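Local coordinates for protein AgaA (Rhizobium radiobacter, PDB 6HLX) that binds the opine agropinic acid as the periplasmic solute-binding component of an ABC transporter that imports this compound into the bacterium, at residues A[260-264]-A[265-269]; A[316-319]-A[320-324]; A[408-411]-A[412-415]. One frame throughout, in Å; residues are numbered along the deposited sequence.

Overall arrangement
Along the chain the three contacts follow in series: a helix-to-helix junction (contact 1), a helix-to-strand turn (contact 2) and a helix start (contact 3). Contacts 1 and 2 are neighbours, centres about 17 Å apart and nearest atoms about 5 Å apart; contact 3 lies about 26 Å, centre to centre, from either. Helix 255-264 links the first two, since it ends in contact 1 while its Val-257 touches both aromatic side chains of contact 2. A six-stranded mixed sheet relates all three: contact 2 leads into strand 322-327, contact 1 packs on strand 446-451, and contact 3 rests on helix 426-443, which precedes that strand. All are structural joins, and only contact 1 binds metal.

Contact 1: A[260-264]-A[265-269]; sequences AIAYA and VDRSA. With ZN (zinc ion), chain O.
Residues 260-269 form a tight helix-to-helix junction, in which Arg-267 reaches back from the second helix to grip Ala-262 near the end of the first. Helix 255-264 ends at Ala-264, Val-265 is the first residue to leave helical angles, and Asp-266 is the N-cap of helix 267-274. The guanidinium of Arg-267 meets Ala-262 O end-on with two nitrogens, NH1 and NH2, each 2.9 Å from that oxygen. Both bonds are bent, with N-H...O angles near 142°, as expected when two N-H groups converge on one acceptor lying in the guanidinium plane. A bend at chi2 (143°) helps turn the Arg-267 chain back toward the finished helix, and its NE has a weak bond to Ile-282 O.

Val-265 N still donates to Ile-261 O at 3.2 Å, the last helical bond of this turn. Its CG2 lies 4.2 Å from Ile-261 CG2, and Leu-346 of helix 333-347 packs against both side chains.

At the start of the next helix, Asp-266 OD2 accepts from Ala-269 N at 3.2 Å through its anti lone pair, and more weakly from Ser-268 N. Glu-345 OE2 accepts from Asp-266 N, tying the cap to helix 333-347. Asp-266 OD1 is the close ligand of the zinc ion at 1.9 Å, while Asp-266 OD2, which caps the helix, makes a long second approach to the zinc at 2.7 Å. Water 1, also a zinc ligand, donates to Asp-266 OD2 at 3.0 Å.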
loop_
_atom_site.group_PDB
_atom_site.type_symbol
_atom_site.label_atom_id
_atom_site.label_comp_id
_atom_site.label_asym_id
_atom_site.label_seq_id
_atom_site.Cartn_x
_atom_site.Cartn_y
_atom_site.Cartn_z
ATOM N N ALA A 260 -19.194 -12.985 -12.905
ATOM C CA ALA A 260 -20.193 -13.744 -12.121
ATOM C C ALA A 260 -19.992 -13.492 -10.620
ATOM O O ALA A 260 -20.958 -13.231 -9.915
ATOM C CB ALA A 260 -20.105 -15.240 -12.414
ATOM N N ILE A 261 -18.735 -13.517 -10.153
ATOM C CA ILE A 261 -18.388 -13.240 -8.752
ATOM C C ILE A 261 -18.784 -11.805 -8.352
ATOM O O ILE A 261 -19.363 -11.621 -7.283
ATOM C CB ILE A 261 -16.915 -13.576 -8.494
ATOM C CG1 ILE A 261 -16.743 -15.114 -8.563
ATOM C CG2 ILE A 261 -16.470 -13.030 -7.133
ATOM C CD1 ILE A 261 -15.321 -15.588 -8.620
ATOM N N ALA A 262 -18.533 -10.817 -9.238
ATOM C CA ALA A 262 -18.930 -9.416 -9.005
ATOM C C ALA A 262 -20.472 -9.292 -8.872
ATOM O O ALA A 262 -20.945 -8.486 -8.075
ATOM C CB ALA A 262 -18.434 -8.538 -10.139
ATOM N N TYR A 263 -21.246 -10.110 -9.623
ATOM C CA TYR A 263 -22.723 -10.075 -9.547
ATOM C C TYR A 263 -23.272 -10.873 -8.356
ATOM O O TYR A 263 -24.401 -10.618 -7.908
ATOM C CB TYR A 263 -23.352 -10.629 -10.861
ATOM C CG TYR A 263 -23.374 -9.637 -12.006
ATOM C CD1 TYR A 263 -24.266 -8.565 -12.014
ATOM C CD2 TYR A 263 -22.531 -9.792 -13.104
ATOM C CE1 TYR A 263 -24.307 -7.665 -13.079
ATOM C CE2 TYR A 263 -22.567 -8.897 -14.180
ATOM C CZ TYR A 263 -23.452 -7.830 -14.155
ATOM O OH TYR A 263 -23.484 -6.931 -15.189
ATOM N N ALA A 264 -22.527 -11.897 -7.896
ATOM C CA ALA A 264 -22.994 -12.806 -6.845
ATOM C C ALA A 264 -22.776 -12.334 -5.423
ATOM O O ALA A 264 -23.450 -12.820 -4.511
ATOM C CB ALA A 264 -22.352 -14.178 -7.013
ATOM N N VAL A 265 -21.783 -11.472 -5.199
ATOM C CA VAL A 265 -21.467 -11.082 -3.827
ATOM C C VAL A 265 -22.263 -9.868 -3.388
ATOM O O VAL A 265 -22.053 -8.783 -3.918
ATOM C CB VAL A 265 -19.943 -10.911 -3.601
ATOM C CG1 VAL A 265 -19.644 -10.528 -2.144
ATOM C CG2 VAL A 265 -19.181 -12.178 -3.976
ATOM N N ASP A 266 -23.161 -10.046 -2.396
ATOM C CA ASP A 266 -23.910 -8.930 -1.862
ATOM C C ASP A 266 -22.945 -8.053 -1.051
ATOM O O ASP A 266 -22.302 -8.526 -0.107
ATOM C CB ASP A 266 -25.063 -9.370 -0.968
ATOM C CG ASP A 266 -25.949 -8.187 -0.701
ATOM O OD1 ASP A 266 -26.870 -7.932 -1.527
ATOM O OD2 ASP A 266 -25.698 -7.476 0.293
ATOM N N ARG A 267 -22.843 -6.787 -1.435
ATOM C CA ARG A 267 -21.886 -5.879 -0.799
ATOM C C ARG A 267 -22.287 -5.465 0.612
ATOM O O ARG A 267 -21.402 -5.258 1.456
ATOM C CB ARG A 267 -21.610 -4.693 -1.708
ATOM C CG ARG A 267 -20.796 -5.158 -2.905
ATOM C CD ARG A 267 -21.197 -4.458 -4.146
ATOM N NE ARG A 267 -20.328 -4.811 -5.270
ATOM C CZ ARG A 267 -20.588 -5.753 -6.170
ATOM N NH1 ARG A 267 -21.659 -6.523 -6.047
ATOM N NH2 ARG A 267 -19.753 -5.963 -7.176
ATOM N N SER A 268 -23.603 -5.417 0.904
ATOM C CA SER A 268 -24.045 -5.113 2.269
ATOM C C SER A 268 -23.691 -6.243 3.222
ATOM O O SER A 268 -23.502 -5.979 4.396
ATOM C CB SER A 268 -25.545 -4.839 2.315
ATOM O OG SER A 268 -25.846 -3.704 1.524
ATOM N N ALA A 269 -23.604 -7.508 2.733
ATOM C CA ALA A 269 -23.227 -8.641 3.592
ATOM C C ALA A 269 -21.805 -8.426 4.095
ATOM O O ALA A 269 -21.543 -8.650 5.271
ATOM C CB ALA A 269 -23.327 -9.962 2.834
HETATM ZN ZN ZN O . -27.672 -6.266 -1.091
HETATM O O HOH W 1 -28.260 -6.028 0.755
#

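Contact 2: A[316-319]-A[320-324]; sequences AGYP and NGFEV
Tyr-318 and Phe-322 form a T-shaped aromatic pair across a type I beta turn, Tyr-318 to Gly-321, that leads from helix 306-315 into strand 322-327. The ring centroids of Tyr-318 and Phe-322 are 5.3 Å apart and the planes stand at 70°, which establishes the edge-to-face relation. Phe-322 supplies the edge: its CD2 sits over one face of the tyrosine, 3.9 Å from Tyr-318 CD1 and 4.0 Å from Tyr-318 CG, so the approach is to the CB end of that ring and not to its hydroxyl. The phenylalanine ring gets there because its CG lies between the backbone N and the carbonyl carbon (chi1 53°), on an almost fully extended backbone. At the edge of the tyrosine ring, near its plane, Gly-321 O is 4.0 Å from Tyr-318 CD1.

The turn brings the two residues within reach of each other. Gly-321 N donates to Tyr-318 O at 3.2 Å with a nearly straight N-H...O angle of 163°, although the donor stands well above the carbonyl plane and not on a lone pair. Pro-319 and Asn-320 fill the two middle positions of the turn, at the protein surface, where Pro-319 CG passes 4.1 Å from Asn-320 OD1.

Farther out, Gly-317, the first residue after helix 306-315 to leave helical angles, closes that helix with a Schellman motif, with positive phi and two bonds back into the last turn. Val-257 of helix 255-264 touches both aromatic side chains, and Phe-322 shares backbone bonds with Lys-352 of the adjacent parallel strand. Further along its own strand, Val-324 CB meets the Phe-322 ring at its edge, in plane.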
loop_
_atom_site.group_PDB
_atom_site.type_symbol
_atom_site.label_atom_id
_atom_site.label_comp_id
_atom_site.label_asym_id
_atom_site.label_seq_id
_atom_site.Cartn_x
_atom_site.Cartn_y
_atom_site.Cartn_z
ATOM N N ALA A 316 -19.812 -19.629 -19.228
ATOM C CA ALA A 316 -18.364 -19.818 -19.134
ATOM C C ALA A 316 -17.939 -21.304 -19.153
ATOM O O ALA A 316 -16.748 -21.592 -19.268
ATOM C CB ALA A 316 -17.840 -19.146 -17.868
ATOM N N GLY A 317 -18.900 -22.218 -19.037
ATOM C CA GLY A 317 -18.637 -23.653 -19.046
ATOM C C GLY A 317 -18.657 -24.326 -17.685
ATOM O O GLY A 317 -18.178 -25.458 -17.560
ATOM N N TYR A 318 -19.255 -23.655 -16.665
ATOM C CA TYR A 318 -19.384 -24.151 -15.282
ATOM C C TYR A 318 -20.860 -24.244 -14.845
ATOM O O TYR A 318 -21.271 -23.510 -13.944
ATOM C CB TYR A 318 -18.529 -23.299 -14.298
ATOM C CG TYR A 318 -17.083 -23.237 -14.729
ATOM C CD1 TYR A 318 -16.219 -24.299 -14.487
ATOM C CD2 TYR A 318 -16.599 -22.156 -15.463
ATOM C CE1 TYR A 318 -14.911 -24.291 -14.961
ATOM C CE2 TYR A 318 -15.291 -22.137 -15.945
ATOM C CZ TYR A 318 -14.451 -23.207 -15.690
ATOM O OH TYR A 318 -13.156 -23.193 -16.141
ATOM N N PRO A 319 -21.683 -25.150 -15.444
ATOM C CA PRO A 319 -23.108 -25.215 -15.055
ATOM C C PRO A 319 -23.342 -25.725 -13.634
ATOM O O PRO A 319 -24.415 -25.503 -13.069
ATOM C CB PRO A 319 -23.718 -26.150 -16.107
ATOM C CG PRO A 319 -22.594 -27.020 -16.528
ATOM C CD PRO A 319 -21.381 -26.126 -16.515
ATOM N N ASN A 320 -22.324 -26.389 -13.063
ATOM C CA ASN A 320 -22.354 -26.949 -11.713
ATOM C C ASN A 320 -21.341 -26.269 -10.801
ATOM O O ASN A 320 -21.085 -26.771 -9.713
ATOM C CB ASN A 320 -22.097 -28.458 -11.772
ATOM C CG ASN A 320 -23.079 -29.183 -12.662
ATOM O OD1 ASN A 320 -22.698 -29.891 -13.601
ATOM N ND2 ASN A 320 -24.365 -28.996 -12.396
ATOM N N GLY A 321 -20.784 -25.140 -11.244
ATOM C CA GLY A 321 -19.787 -24.395 -10.481
ATOM C C GLY A 321 -18.454 -25.109 -10.453
ATOM O O GLY A 321 -18.129 -25.861 -11.381
ATOM N N PHE A 322 -17.669 -24.891 -9.382
ATOM C CA PHE A 322 -16.347 -25.503 -9.225
ATOM C C PHE A 322 -15.878 -25.344 -7.791
ATOM O O PHE A 322 -16.486 -24.581 -7.027
ATOM C CB PHE A 322 -15.311 -24.866 -10.201
ATOM C CG PHE A 322 -15.200 -23.352 -10.138
ATOM C CD1 PHE A 322 -14.361 -22.736 -9.213
ATOM C CD2 PHE A 322 -15.930 -22.549 -11.009
ATOM C CE1 PHE A 322 -14.256 -21.333 -9.153
ATOM C CE2 PHE A 322 -15.835 -21.152 -10.946
ATOM C CZ PHE A 322 -15.001 -20.551 -10.016
ATOM N N GLU A 323 -14.769 -26.018 -7.443
ATOM C CA GLU A 323 -14.155 -25.907 -6.116
ATOM C C GLU A 323 -12.956 -24.963 -6.221
ATOM O O GLU A 323 -12.236 -24.974 -7.226
ATOM C CB GLU A 323 -13.696 -27.281 -5.611
ATOM C CG GLU A 323 -14.815 -28.311 -5.525
ATOM C CD GLU A 323 -14.441 -29.686 -4.999
ATOM O OE1 GLU A 323 -15.368 -30.432 -4.606
ATOM O OE2 GLU A 323 -13.233 -30.023 -4.980
ATOM N N VAL A 324 -12.725 -24.141 -5.179
ATOM C CA VAL A 324 -11.627 -23.186 -5.196
ATOM C C VAL A 324 -11.219 -22.867 -3.762
ATOM O O VAL A 324 -12.023 -23.031 -2.850
ATOM C CB VAL A 324 -12.039 -21.897 -5.986
ATOM C CG1 VAL A 324 -13.193 -21.165 -5.313
ATOM C CG2 VAL A 324 -10.861 -20.953 -6.237
#

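Contact 3: A[408-411]-A[412-415]; sequences FNDQ and QIND
The backbone runs extended from Phe-408 to Asp-410 and then turns helical at Gln-411, its first full turn closed where Asn-414 N donates to Asp-410 O at 2.9 Å. This is the N-terminus of helix 411-422, with Asp-410 as its N-cap. The bond from Asn-414 N is nearly straight, 163° at the hydrogen, and lies close to the C=O axis. The next one, Asp-415 N to Gln-411 O, repeats this geometry.

The Asp-410 side chain supplies the cap. With CG anti to the backbone N (chi1 177°), its carboxylate is turned back toward the N-H groups of the first turn, and OD2 accepts from Ile-413 N at 3.0 Å. The donor comes from the anti side of that oxygen, 35° out of the carboxylate plane. The other oxygen works through solvent: water 2 donates to Asp-410 OD1 at 2.7 Å and accepts from Gln-412 N, so the carboxylate serves one backbone N-H directly and another by way of the water. Asp-410 OD2 also forms a salt bridge with Arg-439 NE of helix 426-443, a cation that would probably stabilise the charged cap and that joins the two helices.

Gln-411, bent at chi2, turns its amide toward Asp-415. Its NE2 comes within 2.8 Å of Asp-415 OD1, with the amide and carboxylate planes strongly turned against each other.

On the buried side, Phe-408 and Ile-413 cross at about a right angle. Leu-443 and Pro-445 pack around the phenylalanine, while Arg-439 touches the isoleucine. Ile-413 CD1 meets the edge of the ring in its plane, 3.7 Å from Phe-408 CZ.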
loop_
_atom_site.group_PDB
_atom_site.type_symbol
_atom_site.label_atom_id
_atom_site.label_comp_id
_atom_site.label_asym_id
_atom_site.label_seq_id
_atom_site.Cartn_x
_atom_site.Cartn_y
_atom_site.Cartn_z
ATOM N N PHE A 408 -2.364 -11.755 -15.362
ATOM C CA PHE A 408 -3.264 -11.015 -16.241
ATOM C C PHE A 408 -2.401 -10.101 -17.136
ATOM O O PHE A 408 -1.516 -9.395 -16.639
ATOM C CB PHE A 408 -4.257 -10.157 -15.437
ATOM C CG PHE A 408 -5.142 -9.308 -16.334
ATOM C CD1 PHE A 408 -6.174 -9.886 -17.068
ATOM C CD2 PHE A 408 -4.933 -7.935 -16.449
ATOM C CE1 PHE A 408 -6.977 -9.104 -17.913
ATOM C CE2 PHE A 408 -5.736 -7.150 -17.281
ATOM C CZ PHE A 408 -6.754 -7.737 -18.012
ATOM N N ASN A 409 -2.689 -10.109 -18.436
ATOM C CA ASN A 409 -1.943 -9.312 -19.407
ATOM C C ASN A 409 -2.840 -9.082 -20.618
ATOM O O ASN A 409 -3.082 -10.010 -21.384
ATOM C CB ASN A 409 -0.651 -10.077 -19.795
ATOM C CG ASN A 409 0.378 -9.324 -20.607
ATOM O OD1 ASN A 409 0.352 -8.102 -20.735
ATOM N ND2 ASN A 409 1.338 -10.056 -21.157
ATOM N N ASP A 410 -3.411 -7.873 -20.735
ATOM C CA ASP A 410 -4.261 -7.514 -21.880
ATOM C C ASP A 410 -3.586 -6.390 -22.671
ATOM O O ASP A 410 -3.292 -5.330 -22.096
ATOM C CB ASP A 410 -5.663 -7.087 -21.410
ATOM C CG ASP A 410 -6.547 -6.640 -22.561
ATOM O OD1 ASP A 410 -6.949 -7.506 -23.377
ATOM O OD2 ASP A 410 -6.891 -5.435 -22.614
ATOM N N GLN A 411 -3.357 -6.604 -23.988
ATOM C CA GLN A 411 -2.660 -5.601 -24.787
ATOM C C GLN A 411 -3.407 -4.278 -24.858
ATOM O O GLN A 411 -2.759 -3.233 -24.763
ATOM C CB GLN A 411 -2.284 -6.130 -26.194
ATOM C CG GLN A 411 -1.076 -5.401 -26.848
ATOM C CD GLN A 411 0.109 -5.050 -25.944
ATOM O OE1 GLN A 411 0.508 -5.783 -25.022
ATOM N NE2 GLN A 411 0.707 -3.898 -26.195
ATOM N N GLN A 412 -4.749 -4.296 -25.016
ATOM C CA GLN A 412 -5.490 -3.018 -25.099
ATOM C C GLN A 412 -5.319 -2.208 -23.818
ATOM O O GLN A 412 -5.089 -0.993 -23.883
ATOM C CB GLN A 412 -6.972 -3.242 -25.400
ATOM C CG GLN A 412 -7.237 -3.637 -26.848
ATOM C CD GLN A 412 -8.710 -3.894 -27.064
ATOM O OE1 GLN A 412 -9.571 -3.114 -26.641
ATOM N NE2 GLN A 412 -9.031 -5.008 -27.702
ATOM N N ILE A 413 -5.397 -2.881 -22.657
ATOM C CA ILE A 413 -5.208 -2.218 -21.359
ATOM C C ILE A 413 -3.780 -1.672 -21.263
ATOM O O ILE A 413 -3.605 -0.522 -20.870
ATOM C CB ILE A 413 -5.574 -3.174 -20.179
ATOM C CG1 ILE A 413 -7.102 -3.220 -19.996
ATOM C CG2 ILE A 413 -4.896 -2.730 -18.862
ATOM C CD1 ILE A 413 -7.627 -4.231 -18.976
ATOM N N ASN A 414 -2.761 -2.478 -21.650
ATOM C CA ASN A 414 -1.359 -2.037 -21.587
ATOM C C ASN A 414 -1.141 -0.772 -22.412
ATOM O O ASN A 414 -0.503 0.172 -21.942
ATOM C CB ASN A 414 -0.406 -3.130 -22.067
ATOM C CG ASN A 414 -0.347 -4.361 -21.197
ATOM O OD1 ASN A 414 0.109 -5.429 -21.642
ATOM N ND2 ASN A 414 -0.793 -4.259 -19.963
ATOM N N ASP A 415 -1.674 -0.776 -23.646
ATOM C CA ASP A 415 -1.529 0.347 -24.578
ATOM C C ASP A 415 -2.156 1.611 -24.028
ATOM O O ASP A 415 -1.532 2.672 -24.090
ATOM C CB ASP A 415 -2.108 -0.020 -25.956
ATOM C CG ASP A 415 -1.277 -1.055 -26.682
ATOM O OD1 ASP A 415 -0.103 -1.255 -26.293
ATOM O OD2 ASP A 415 -1.782 -1.636 -27.670
HETATM O O HOH W 2 -6.137 -6.718 -25.852
#